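Side-chain contacts in pyrrolidone-carboxylate peptidase (Pyrococcus furiosus, PDB 1X10), which removes the N-terminal pyroglutamyl (5-oxoproline) residue from peptides, generally when the second residue is not proline: residues V43-A48 with I86-P91; I63-G68 with V198-A203; E101-G106 with L141-M146; R127-Y132 with A192-K197. The protein carries 3 engineered substitutions. One frame throughout, in Å; residues are numbered along the deposited sequence.

From the N terminus, interaction 1 opens first at 43-48, which runs into helix 47-59. Interaction 2 opens on strand 63-69 before interaction 1 closes at 86-91, so these two cross. Interaction 3 then starts at 101-106 and interaction 4 at 127-132. Interaction 3 closes on helix 141-156 and interaction 4 on helix 189-206; they also cross, and both fall within the long span that interaction 2 ends at 198-203. Interactions 1 and 3 touch and pack loops around the start of helix 141-156. Interactions 2 and 4 lie on the other side of the chain's centre, where they fasten helix 189-206 to the central sheet and to the turn before strand 131-134.

Interaction 1: V43-A48 with I86-P91; sequences VVFGKA and IDARIP
The ring of Phe45 overlaps the CG2 methyl of Ile86, and the two side chains slide past each other in opposite directions. Phe45 CE2 comes to 3.5 Å from Ile86 CG2, and Phe45 CZ to 3.6 Å from the same methyl. Further round the ring, Phe45 CE1 lies 4.2 Å from Ala88 CB. Both methyls approach the ring obliquely. A chi1 of -67° puts the ring beside its own backbone N and sends it across to the 86-91 loop. The contact is apolar and buried. Tyr144 packs edge-to-face with the same ring, while Leu141 adds another apolar neighbour. Asp92 and Lys96 bind the Phe45 backbone N and O. A leucine in place of Phe45 would probably leave Ala88 CB without its partner and open a gap beside Tyr144. Just after Phe45, Gly46 takes the N-cap position of helix 47-59. The Phe45 side chain is about 9 Å from that of Ser142, the engineered residue at an active-site position (cysteine in nature). The arrangement is a small hydrophobic cluster between two loops of the alpha/beta fold, close to the catalytic site of this family C15 peptidase.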
loop_
_atom_site.group_PDB
_atom_site.type_symbol
_atom_site.label_atom_id
_atom_site.label_comp_id
_atom_site.label_asym_id
_atom_site.label_seq_id
_atom_site.Cartn_x
_atom_site.Cartn_y
_atom_site.Cartn_z
ATOM N N VAL A 43 -4.470 18.209 20.582
ATOM C CA VAL A 43 -3.993 18.214 19.204
ATOM C C VAL A 43 -4.373 19.595 18.670
ATOM O O VAL A 43 -5.246 19.744 17.812
ATOM C CB VAL A 43 -4.666 17.100 18.369
ATOM C CG1 VAL A 43 -4.140 17.124 16.937
ATOM C CG2 VAL A 43 -4.366 15.734 18.996
ATOM N N VAL A 44 -3.691 20.602 19.206
ATOM C CA VAL A 44 -3.945 21.995 18.866
ATOM C C VAL A 44 -2.642 22.783 18.887
ATOM O O VAL A 44 -1.947 22.799 19.896
ATOM C CB VAL A 44 -4.897 22.630 19.903
ATOM C CG1 VAL A 44 -5.159 24.097 19.548
ATOM C CG2 VAL A 44 -6.197 21.828 19.981
ATOM N N PHE A 45 -2.308 23.436 17.779
ATOM C CA PHE A 45 -1.086 24.223 17.737
ATOM C C PHE A 45 -1.203 25.367 18.744
ATOM O O PHE A 45 -2.282 25.921 18.939
ATOM C CB PHE A 45 -0.854 24.794 16.337
ATOM C CG PHE A 45 -0.555 23.751 15.297
ATOM C CD1 PHE A 45 -1.511 23.392 14.350
ATOM C CD2 PHE A 45 0.692 23.136 15.257
ATOM C CE1 PHE A 45 -1.225 22.435 13.373
ATOM C CE2 PHE A 45 0.990 22.181 14.288
ATOM C CZ PHE A 45 0.028 21.830 13.341
ATOM N N GLY A 46 -0.084 25.720 19.371
ATOM C CA GLY A 46 -0.092 26.786 20.357
ATOM C C GLY A 46 -0.419 26.231 21.731
ATOM O O GLY A 46 0.441 26.173 22.609
ATOM N N LYS A 47 -1.667 25.812 21.912
ATOM C CA LYS A 47 -2.109 25.253 23.179
ATOM C C LYS A 47 -1.232 24.068 23.581
ATOM O O LYS A 47 -0.853 23.935 24.748
ATOM C CB LYS A 47 -3.569 24.811 23.068
ATOM C CG LYS A 47 -4.204 24.403 24.384
ATOM C CD LYS A 47 -5.717 24.276 24.236
ATOM C CE LYS A 47 -6.345 25.602 23.798
ATOM N NZ LYS A 47 -7.830 25.527 23.653
ATOM N N ALA A 48 -0.907 23.214 22.612
ATOM C CA ALA A 48 -0.069 22.051 22.876
ATOM C C ALA A 48 1.294 22.499 23.393
ATOM O O ALA A 48 1.871 21.868 24.279
ATOM C CB ALA A 48 0.095 21.222 21.609
ATOM N N ILE A 86 6.009 23.721 10.266
ATOM C CA ILE A 86 4.623 23.320 10.420
ATOM C C ILE A 86 3.968 23.417 9.048
ATOM O O ILE A 86 4.007 24.470 8.406
ATOM C CB ILE A 86 3.854 24.250 11.377
ATOM C CG1 ILE A 86 4.514 24.249 12.756
ATOM C CG2 ILE A 86 2.403 23.793 11.485
ATOM C CD1 ILE A 86 3.952 25.279 13.692
ATOM N N ASP A 87 3.392 22.312 8.591
ATOM C CA ASP A 87 2.698 22.282 7.313
ATOM C C ASP A 87 1.649 21.194 7.471
ATOM O O ASP A 87 1.844 20.054 7.052
ATOM C CB ASP A 87 3.647 21.937 6.161
ATOM C CG ASP A 87 3.127 22.432 4.815
ATOM O OD1 ASP A 87 3.614 21.969 3.759
ATOM O OD2 ASP A 87 2.224 23.304 4.821
ATOM N N ALA A 88 0.539 21.565 8.096
ATOM C CA ALA A 88 -0.555 20.640 8.372
ATOM C C ALA A 88 -1.344 20.198 7.143
ATOM O O ALA A 88 -1.818 21.031 6.372
ATOM C CB ALA A 88 -1.497 21.266 9.388
ATOM N N ARG A 89 -1.486 18.884 6.977
ATOM C CA ARG A 89 -2.242 18.327 5.859
ATOM C C ARG A 89 -3.723 18.473 6.205
ATOM O O ARG A 89 -4.579 18.535 5.321
ATOM C CB ARG A 89 -1.906 16.846 5.658
ATOM C CG ARG A 89 -2.207 16.332 4.251
ATOM C CD ARG A 89 -2.599 14.859 4.260
ATOM N NE ARG A 89 -3.966 14.681 4.746
ATOM C CZ ARG A 89 -4.542 13.505 4.966
ATOM N NH1 ARG A 89 -3.870 12.381 4.748
ATOM N NH2 ARG A 89 -5.794 13.449 5.403
ATOM N N ILE A 90 -4.010 18.512 7.504
ATOM C CA ILE A 90 -5.369 18.684 8.008
ATOM C C ILE A 90 -5.296 19.712 9.136
ATOM O O ILE A 90 -4.234 19.937 9.706
ATOM C CB ILE A 90 -5.956 17.362 8.579
ATOM C CG1 ILE A 90 -5.109 16.874 9.756
ATOM C CG2 ILE A 90 -6.011 16.297 7.486
ATOM C CD1 ILE A 90 -5.704 15.690 10.485
ATOM N N PRO A 91 -6.419 20.364 9.464
ATOM C CA PRO A 91 -6.361 21.349 10.546
ATOM C C PRO A 91 -6.271 20.675 11.914
ATOM O O PRO A 91 -6.565 19.484 12.045
ATOM C CB PRO A 91 -7.660 22.123 10.371
ATOM C CG PRO A 91 -8.599 21.072 9.880
ATOM C CD PRO A 91 -7.768 20.302 8.873
#

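Interaction 2: I63-G68 with V198-A203; sequences IAIHVG and VAIEVA
Ile65 pushes its CD1 methyl into the surface of helix 189-206, into a shallow hollow between Ala199 and Ile200. The floor of that hollow is partly backbone. Ile65 CD1 lies 3.7 Å from Ile200 CA and 3.9 Å from Ala199 C. One wall is the Ile200 side chain, whose CG1 is 3.6 Å from Ile65 CD1; the two isoleucines cross obliquely. The other wall is low, because Ala199 presents just a methyl, with its CB 4.1 Å from Ile65 CD1.

Two residues earlier on the same face of the strand, Ile63 makes the second bump. It meets Ala203 with both branches. Ile63 CD1 is 3.8 Å from Ala203 CB, and Ile63 CG2 is 4.0 Å from that same CB. The single methyl of Ala203 thus fits into the fork of the isoleucine. In both strand isoleucines CG1 sits beside the backbone N, and the extended chi2 (172° and 177°) carries CD1 forward to the helix.

Two alanines give the helix low spots for the strand isoleucines, and Ile200 stands up beside one of them. The segment axes approach to 9.8 Å and run nearly antiparallel, at 159°. Val3 and Val5 of strand 2-8 also touch Ile200, while Ile165 of strand 161-167 touches Ile65 and Ala199. The contact is plain core packing, characteristic of a layered alpha/beta fold, in which the C-terminal helix covers one face of a central sheet.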
loop_
_atom_site.group_PDB
_atom_site.type_symbol
_atom_site.label_atom_id
_atom_site.label_comp_id
_atom_site.label_asym_id
_atom_site.label_seq_id
_atom_site.Cartn_x
_atom_site.Cartn_y
_atom_site.Cartn_z
ATOM N N ILE A 63 14.061 12.200 31.192
ATOM C CA ILE A 63 13.735 11.569 29.917
ATOM C C ILE A 63 12.310 11.914 29.500
ATOM O O ILE A 63 11.384 11.846 30.312
ATOM C CB ILE A 63 13.830 10.028 30.019
ATOM C CG1 ILE A 63 15.253 9.615 30.405
ATOM C CG2 ILE A 63 13.398 9.389 28.694
ATOM C CD1 ILE A 63 15.399 8.130 30.716
ATOM N N ALA A 64 12.141 12.276 28.233
ATOM C CA ALA A 64 10.827 12.609 27.708
ATOM C C ALA A 64 10.560 11.756 26.478
ATOM O O ALA A 64 11.326 11.783 25.506
ATOM C CB ALA A 64 10.752 14.090 27.338
ATOM N N ILE A 65 9.485 10.983 26.534
ATOM C CA ILE A 65 9.099 10.141 25.413
ATOM C C ILE A 65 7.681 10.530 25.031
ATOM O O ILE A 65 6.729 10.263 25.765
ATOM C CB ILE A 65 9.166 8.652 25.777
ATOM C CG1 ILE A 65 10.623 8.264 26.057
ATOM C CG2 ILE A 65 8.609 7.810 24.622
ATOM C CD1 ILE A 65 10.815 6.824 26.496
ATOM N N HIS A 66 7.563 11.191 23.885
ATOM C CA HIS A 66 6.288 11.665 23.373
ATOM C C HIS A 66 5.748 10.627 22.397
ATOM O O HIS A 66 6.455 10.185 21.492
ATOM C CB HIS A 66 6.500 13.025 22.702
ATOM C CG HIS A 66 7.159 14.028 23.602
ATOM N ND1 HIS A 66 6.521 14.579 24.693
ATOM C CD2 HIS A 66 8.424 14.516 23.623
ATOM C CE1 HIS A 66 7.364 15.361 25.347
ATOM N NE2 HIS A 66 8.525 15.339 24.720
ATOM N N VAL A 67 4.493 10.238 22.600
ATOM C CA VAL A 67 3.864 9.214 21.778
ATOM C C VAL A 67 2.689 9.767 20.978
ATOM O O VAL A 67 1.945 10.626 21.449
ATOM C CB VAL A 67 3.372 8.050 22.668
ATOM C CG1 VAL A 67 3.020 6.840 21.817
ATOM C CG2 VAL A 67 4.451 7.691 23.698
ATOM N N GLY A 68 2.535 9.264 19.761
ATOM C CA GLY A 68 1.450 9.715 18.913
ATOM C C GLY A 68 0.919 8.611 18.021
ATOM O O GLY A 68 1.556 7.569 17.848
ATOM N N VAL A 198 8.995 -0.526 27.016
ATOM C CA VAL A 198 10.329 -0.985 26.651
ATOM C C VAL A 198 11.251 0.190 26.325
ATOM O O VAL A 198 12.408 0.211 26.739
ATOM C CB VAL A 198 10.281 -1.935 25.444
ATOM C CG1 VAL A 198 11.697 -2.223 24.953
ATOM C CG2 VAL A 198 9.577 -3.237 25.840
ATOM N N ALA A 199 10.734 1.166 25.583
ATOM C CA ALA A 199 11.520 2.340 25.217
ATOM C C ALA A 199 11.989 3.068 26.474
ATOM O O ALA A 199 13.135 3.523 26.553
ATOM C CB ALA A 199 10.685 3.283 24.346
ATOM N N ILE A 200 11.097 3.191 27.450
ATOM C CA ILE A 200 11.432 3.864 28.703
ATOM C C ILE A 200 12.548 3.105 29.429
ATOM O O ILE A 200 13.530 3.697 29.883
ATOM C CB ILE A 200 10.194 3.957 29.634
ATOM C CG1 ILE A 200 9.110 4.815 28.978
ATOM C CG2 ILE A 200 10.596 4.550 30.976
ATOM C CD1 ILE A 200 7.790 4.805 29.716
ATOM N N GLU A 201 12.393 1.791 29.529
ATOM C CA GLU A 201 13.379 0.944 30.189
ATOM C C GLU A 201 14.750 1.075 29.534
ATOM O O GLU A 201 15.766 1.237 30.219
ATOM C CB GLU A 201 12.927 -0.518 30.145
ATOM C CG GLU A 201 11.616 -0.769 30.869
ATOM C CD GLU A 201 11.055 -2.162 30.625
ATOM O OE1 GLU A 201 9.982 -2.461 31.186
ATOM O OE2 GLU A 201 11.673 -2.953 29.874
ATOM N N VAL A 202 14.775 1.016 28.206
ATOM C CA VAL A 202 16.030 1.128 27.470
ATOM C C VAL A 202 16.649 2.520 27.645
ATOM O O VAL A 202 17.867 2.647 27.788
ATOM C CB VAL A 202 15.817 0.834 25.970
ATOM C CG1 VAL A 202 17.124 1.029 25.205
ATOM C CG2 VAL A 202 15.299 -0.597 25.794
ATOM N N ALA A 203 15.816 3.555 27.640
ATOM C CA ALA A 203 16.313 4.915 27.817
ATOM C C ALA A 203 16.939 5.036 29.207
ATOM O O ALA A 203 18.061 5.530 29.357
ATOM C CB ALA A 203 15.176 5.924 27.661
#

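Interaction 3: E101-G106 with L141-M146; sequences EPIVPG and LSNYVM. Engineered in segment 141-146: Ser142 (natural residue Cys).
A chi1 of -64° places CG1 of Ile103 beside its backbone N and leaves CG2 anti to it, so the two branches reach different parts of one helix. On that helix Tyr144 has CG anti to the backbone N, at -180°, which brings CD1 and CE1 of its ring up to the CG2 branch. Helix 141-156 belongs to the alpha/beta fold of the C15 peptidases and carries an active-site position in its first turn: Ser142, engineered here from the natural cysteine, is hydrogen-bonded to His166. Its two successors in the chain receive Ile103.

Ile103 CG2 lies 4.0 Å from Tyr144 CD1 and 4.1 Å from Tyr144 CE1. It meets the ring obliquely. The CD1 branch goes deeper and ends 3.8 Å from Tyr144 CA, against the helix backbone. Cut back to alanine, Ile103 would lose both branches, which would probably uncover this side of the Tyr144 ring and leave Asn143 ND2 without its methyl neighbour. Asn84 OD1 accepts from the N atoms of Ile103 and Val104 and so holds the loop backbone, while the hydroxyl of Tyr144 is tied to Gly46 N. Asn143 has its amide nitrogen hydrogen-bonded to Val83 O, which fixes the side chain near the catalytic residues. That same nitrogen, ND2, also packs 3.8 Å from Ile103 CD1.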
loop_
_atom_site.group_PDB
_atom_site.type_symbol
_atom_site.label_atom_id
_atom_site.label_comp_id
_atom_site.label_asym_id
_atom_site.label_seq_id
_atom_site.Cartn_x
_atom_site.Cartn_y
_atom_site.Cartn_z
ATOM N N GLU A 101 5.494 27.386 8.009
ATOM C CA GLU A 101 5.802 28.275 9.109
ATOM C C GLU A 101 6.748 27.558 10.062
ATOM O O GLU A 101 6.576 26.376 10.345
ATOM C CB GLU A 101 4.497 28.630 9.813
ATOM C CG GLU A 101 4.554 29.795 10.751
ATOM C CD GLU A 101 3.163 30.263 11.113
ATOM O OE1 GLU A 101 2.448 30.728 10.198
ATOM O OE2 GLU A 101 2.784 30.152 12.300
ATOM N N PRO A 102 7.776 28.259 10.559
ATOM C CA PRO A 102 8.702 27.599 11.482
ATOM C C PRO A 102 8.040 27.396 12.840
ATOM O O PRO A 102 7.080 28.095 13.178
ATOM C CB PRO A 102 9.867 28.578 11.557
ATOM C CG PRO A 102 9.176 29.909 11.422
ATOM C CD PRO A 102 8.189 29.648 10.298
ATOM N N ILE A 103 8.540 26.435 13.610
ATOM C CA ILE A 103 7.994 26.186 14.942
ATOM C C ILE A 103 8.629 27.219 15.862
ATOM O O ILE A 103 7.950 27.844 16.681
ATOM C CB ILE A 103 8.345 24.768 15.439
ATOM C CG1 ILE A 103 7.675 23.724 14.539
ATOM C CG2 ILE A 103 7.904 24.599 16.894
ATOM C CD1 ILE A 103 8.041 22.288 14.879
ATOM N N VAL A 104 9.938 27.393 15.720
ATOM C CA VAL A 104 10.679 28.367 16.514
ATOM C C VAL A 104 11.563 29.187 15.578
ATOM O O VAL A 104 12.626 28.733 15.152
ATOM C CB VAL A 104 11.572 27.688 17.576
ATOM C CG1 VAL A 104 12.304 28.752 18.400
ATOM C CG2 VAL A 104 10.725 26.812 18.490
ATOM N N PRO A 105 11.121 30.406 15.230
ATOM C CA PRO A 105 11.907 31.257 14.334
ATOM C C PRO A 105 13.353 31.414 14.795
ATOM O O PRO A 105 13.614 31.664 15.970
ATOM C CB PRO A 105 11.140 32.577 14.360
ATOM C CG PRO A 105 9.721 32.125 14.515
ATOM C CD PRO A 105 9.840 31.049 15.576
ATOM N N GLY A 106 14.290 31.242 13.869
ATOM C CA GLY A 106 15.695 31.384 14.206
ATOM C C GLY A 106 16.360 30.154 14.797
ATOM O O GLY A 106 17.590 30.067 14.826
ATOM N N LEU A 141 1.075 17.870 14.550
ATOM C CA LEU A 141 1.351 18.022 15.976
ATOM C C LEU A 141 2.404 17.110 16.595
ATOM O O LEU A 141 3.066 17.509 17.547
ATOM C CB LEU A 141 0.049 17.952 16.773
ATOM C CG LEU A 141 -0.505 19.383 16.795
ATOM C CD1 LEU A 141 -1.985 19.401 16.580
ATOM C CD2 LEU A 141 -0.105 20.057 18.095
ATOM N N SER A 142 2.575 15.902 16.069
ATOM C CA SER A 142 3.587 15.007 16.625
ATOM C C SER A 142 4.968 15.636 16.468
ATOM O O SER A 142 5.731 15.709 17.429
ATOM C CB SER A 142 3.549 13.648 15.927
ATOM O OG SER A 142 2.346 12.965 16.245
ATOM N N ASN A 143 5.282 16.094 15.257
ATOM C CA ASN A 143 6.572 16.720 14.983
ATOM C C ASN A 143 6.730 18.008 15.790
ATOM O O ASN A 143 7.818 18.334 16.265
ATOM C CB ASN A 143 6.694 17.038 13.490
ATOM C CG ASN A 143 7.962 17.782 13.158
ATOM O OD1 ASN A 143 9.049 17.205 13.133
ATOM N ND2 ASN A 143 7.832 19.086 12.910
ATOM N N TYR A 144 5.626 18.733 15.925
ATOM C CA TYR A 144 5.571 19.994 16.659
ATOM C C TYR A 144 6.059 19.776 18.096
ATOM O O TYR A 144 6.970 20.462 18.566
ATOM C CB TYR A 144 4.124 20.496 16.642
ATOM C CG TYR A 144 3.834 21.804 17.347
ATOM C CD1 TYR A 144 4.236 23.028 16.805
ATOM C CD2 TYR A 144 3.068 21.823 18.514
ATOM C CE1 TYR A 144 3.865 24.243 17.407
ATOM C CE2 TYR A 144 2.695 23.019 19.117
ATOM C CZ TYR A 144 3.091 24.222 18.559
ATOM O OH TYR A 144 2.676 25.392 19.145
ATOM N N VAL A 145 5.466 18.810 18.791
ATOM C CA VAL A 145 5.869 18.529 20.163
ATOM C C VAL A 145 7.271 17.919 20.222
ATOM O O VAL A 145 8.053 18.234 21.120
ATOM C CB VAL A 145 4.866 17.584 20.863
ATOM C CG1 VAL A 145 3.524 18.283 21.026
ATOM C CG2 VAL A 145 4.703 16.313 20.060
ATOM N N MET A 146 7.595 17.055 19.265
ATOM C CA MET A 146 8.921 16.445 19.244
ATOM C C MET A 146 10.001 17.522 19.153
ATOM O O MET A 146 11.003 17.473 19.872
ATOM C CB MET A 146 9.056 15.487 18.055
ATOM C CG MET A 146 10.391 14.742 18.023
ATOM S SD MET A 146 10.615 13.759 16.521
ATOM C CE MET A 146 12.277 13.100 16.823
#

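Interaction 4: R127-Y132 with A192-K197; sequences RGIPAY and ALEAVK. Engineered in segment 192-197: Ala192 (natural residue Glu).
Arg127, just past the end of helix 117-126, brings its guanidinium near the carboxylate of Glu194. Its CG lies beside the backbone N, and the chain turns at chi2 and again at chi3. Glu194 is bent too: CG is anti to its backbone N, and chi2 of 68° swings the carboxylate toward the arginine. The two side chains cross at about a right angle. Arg127 NH2 is 3.8 Å from Glu194 OE1, and Arg127 NE is 3.9 Å from the same oxygen. This is a long salt bridge. The flat groups are 48° apart, so they do not meet as a coplanar pair. Arg127 also has a weak, long ion pair with Glu201, about two turns further along the helix, and Lys123 brings a like charge near.

Ile129 supplies the apolar half. Its CG1 sits beside the backbone N and chi2 is 177°, an extended shape that carries CD1 to the helix. Ile129 CD1 lies 4.1 Å from Glu194 CG and 4.1 Å from Ala195 N, so it packs on the aliphatic part of the glutamate and on the backbone. Ile129 CG2 is 4.3 Å from Ala195 CB. Gly128 ends helix 117-126 in a Schellman motif and turns the chain toward strand 131-134. Ile129 and Ala195 both touch Leu124 of helix 117-126 and Ile76 of strand 76-83.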
loop_
_atom_site.group_PDB
_atom_site.type_symbol
_atom_site.label_atom_id
_atom_site.label_comp_id
_atom_site.label_asym_id
_atom_site.label_seq_id
_atom_site.Cartn_x
_atom_site.Cartn_y
_atom_site.Cartn_z
ATOM N N ARG A 127 11.702 -8.583 21.674
ATOM C CA ARG A 127 10.428 -8.819 22.341
ATOM C C ARG A 127 9.370 -9.265 21.332
ATOM O O ARG A 127 8.217 -9.488 21.696
ATOM C CB ARG A 127 9.945 -7.543 23.036
ATOM C CG ARG A 127 10.701 -7.171 24.301
ATOM C CD ARG A 127 10.375 -8.133 25.436
ATOM N NE ARG A 127 10.138 -7.420 26.688
ATOM C CZ ARG A 127 11.060 -6.720 27.342
ATOM N NH1 ARG A 127 12.295 -6.636 26.867
ATOM N NH2 ARG A 127 10.747 -6.098 28.473
ATOM N N GLY A 128 9.765 -9.379 20.068
ATOM C CA GLY A 128 8.830 -9.796 19.037
ATOM C C GLY A 128 7.890 -8.675 18.631
ATOM O O GLY A 128 6.785 -8.916 18.139
ATOM N N ILE A 129 8.330 -7.440 18.839
ATOM C CA ILE A 129 7.520 -6.280 18.483
ATOM C C ILE A 129 8.073 -5.600 17.228
ATOM O O ILE A 129 9.169 -5.039 17.244
ATOM C CB ILE A 129 7.495 -5.251 19.631
ATOM C CG1 ILE A 129 6.888 -5.886 20.886
ATOM C CG2 ILE A 129 6.700 -4.016 19.207
ATOM C CD1 ILE A 129 6.876 -4.977 22.098
ATOM N N PRO A 130 7.326 -5.652 16.115
ATOM C CA PRO A 130 7.843 -4.999 14.909
ATOM C C PRO A 130 8.023 -3.496 15.118
ATOM O O PRO A 130 7.123 -2.802 15.606
ATOM C CB PRO A 130 6.798 -5.337 13.842
ATOM C CG PRO A 130 5.564 -5.681 14.627
ATOM C CD PRO A 130 6.089 -6.397 15.834
ATOM N N ALA A 131 9.201 -3.002 14.760
ATOM C CA ALA A 131 9.513 -1.592 14.925
ATOM C C ALA A 131 10.604 -1.183 13.949
ATOM O O ALA A 131 11.439 -2.002 13.551
ATOM C CB ALA A 131 9.969 -1.325 16.364
ATOM N N TYR A 132 10.594 0.083 13.558
ATOM C CA TYR A 132 11.601 0.600 12.646
ATOM C C TYR A 132 11.845 2.076 12.949
ATOM O O TYR A 132 11.089 2.700 13.709
ATOM C CB TYR A 132 11.149 0.409 11.194
ATOM C CG TYR A 132 9.936 1.214 10.803
ATOM C CD1 TYR A 132 10.070 2.454 10.180
ATOM C CD2 TYR A 132 8.648 0.732 11.046
ATOM C CE1 TYR A 132 8.954 3.195 9.806
ATOM C CE2 TYR A 132 7.528 1.463 10.675
ATOM C CZ TYR A 132 7.690 2.695 10.055
ATOM O OH TYR A 132 6.588 3.421 9.679
ATOM N N ALA A 192 1.386 -1.954 21.763
ATOM C CA ALA A 192 1.782 -0.553 21.666
ATOM C C ALA A 192 2.221 -0.059 23.046
ATOM O O ALA A 192 3.238 0.629 23.185
ATOM C CB ALA A 192 0.610 0.293 21.151
ATOM N N LEU A 193 1.449 -0.417 24.066
ATOM C CA LEU A 193 1.758 -0.013 25.433
ATOM C C LEU A 193 3.093 -0.600 25.874
ATOM O O LEU A 193 3.937 0.105 26.432
ATOM C CB LEU A 193 0.643 -0.467 26.382
ATOM C CG LEU A 193 0.845 -0.229 27.883
ATOM C CD1 LEU A 193 0.999 1.265 28.169
ATOM C CD2 LEU A 193 -0.348 -0.798 28.649
ATOM N N GLU A 194 3.289 -1.888 25.614
ATOM C CA GLU A 194 4.526 -2.560 25.998
ATOM C C GLU A 194 5.721 -1.949 25.269
ATOM O O GLU A 194 6.807 -1.824 25.834
ATOM C CB GLU A 194 4.438 -4.062 25.695
ATOM C CG GLU A 194 5.699 -4.840 26.063
ATOM C CD GLU A 194 5.934 -4.921 27.564
ATOM O OE1 GLU A 194 7.031 -5.369 27.971
ATOM O OE2 GLU A 194 5.027 -4.548 28.342
ATOM N N ALA A 195 5.516 -1.567 24.013
ATOM C CA ALA A 195 6.579 -0.958 23.224
ATOM C C ALA A 195 7.068 0.319 23.909
ATOM O O ALA A 195 8.269 0.550 24.007
ATOM C CB ALA A 195 6.077 -0.642 21.805
ATOM N N VAL A 196 6.134 1.144 24.377
ATOM C CA VAL A 196 6.494 2.383 25.057
ATOM C C VAL A 196 7.210 2.073 26.376
ATOM O O VAL A 196 8.174 2.743 26.735
ATOM C CB VAL A 196 5.241 3.262 25.327
ATOM C CG1 VAL A 196 5.629 4.512 26.114
ATOM C CG2 VAL A 196 4.601 3.663 24.004
ATOM N N LYS A 197 6.738 1.055 27.095
ATOM C CA LYS A 197 7.367 0.674 28.356
ATOM C C LYS A 197 8.805 0.242 28.083
ATOM O O LYS A 197 9.723 0.595 28.821
ATOM C CB LYS A 197 6.611 -0.480 29.025
ATOM C CG LYS A 197 5.265 -0.100 29.617
ATOM C CD LYS A 197 4.644 -1.281 30.360
ATOM C CE LYS A 197 3.243 -0.940 30.862
ATOM N NZ LYS A 197 2.558 -2.109 31.494
#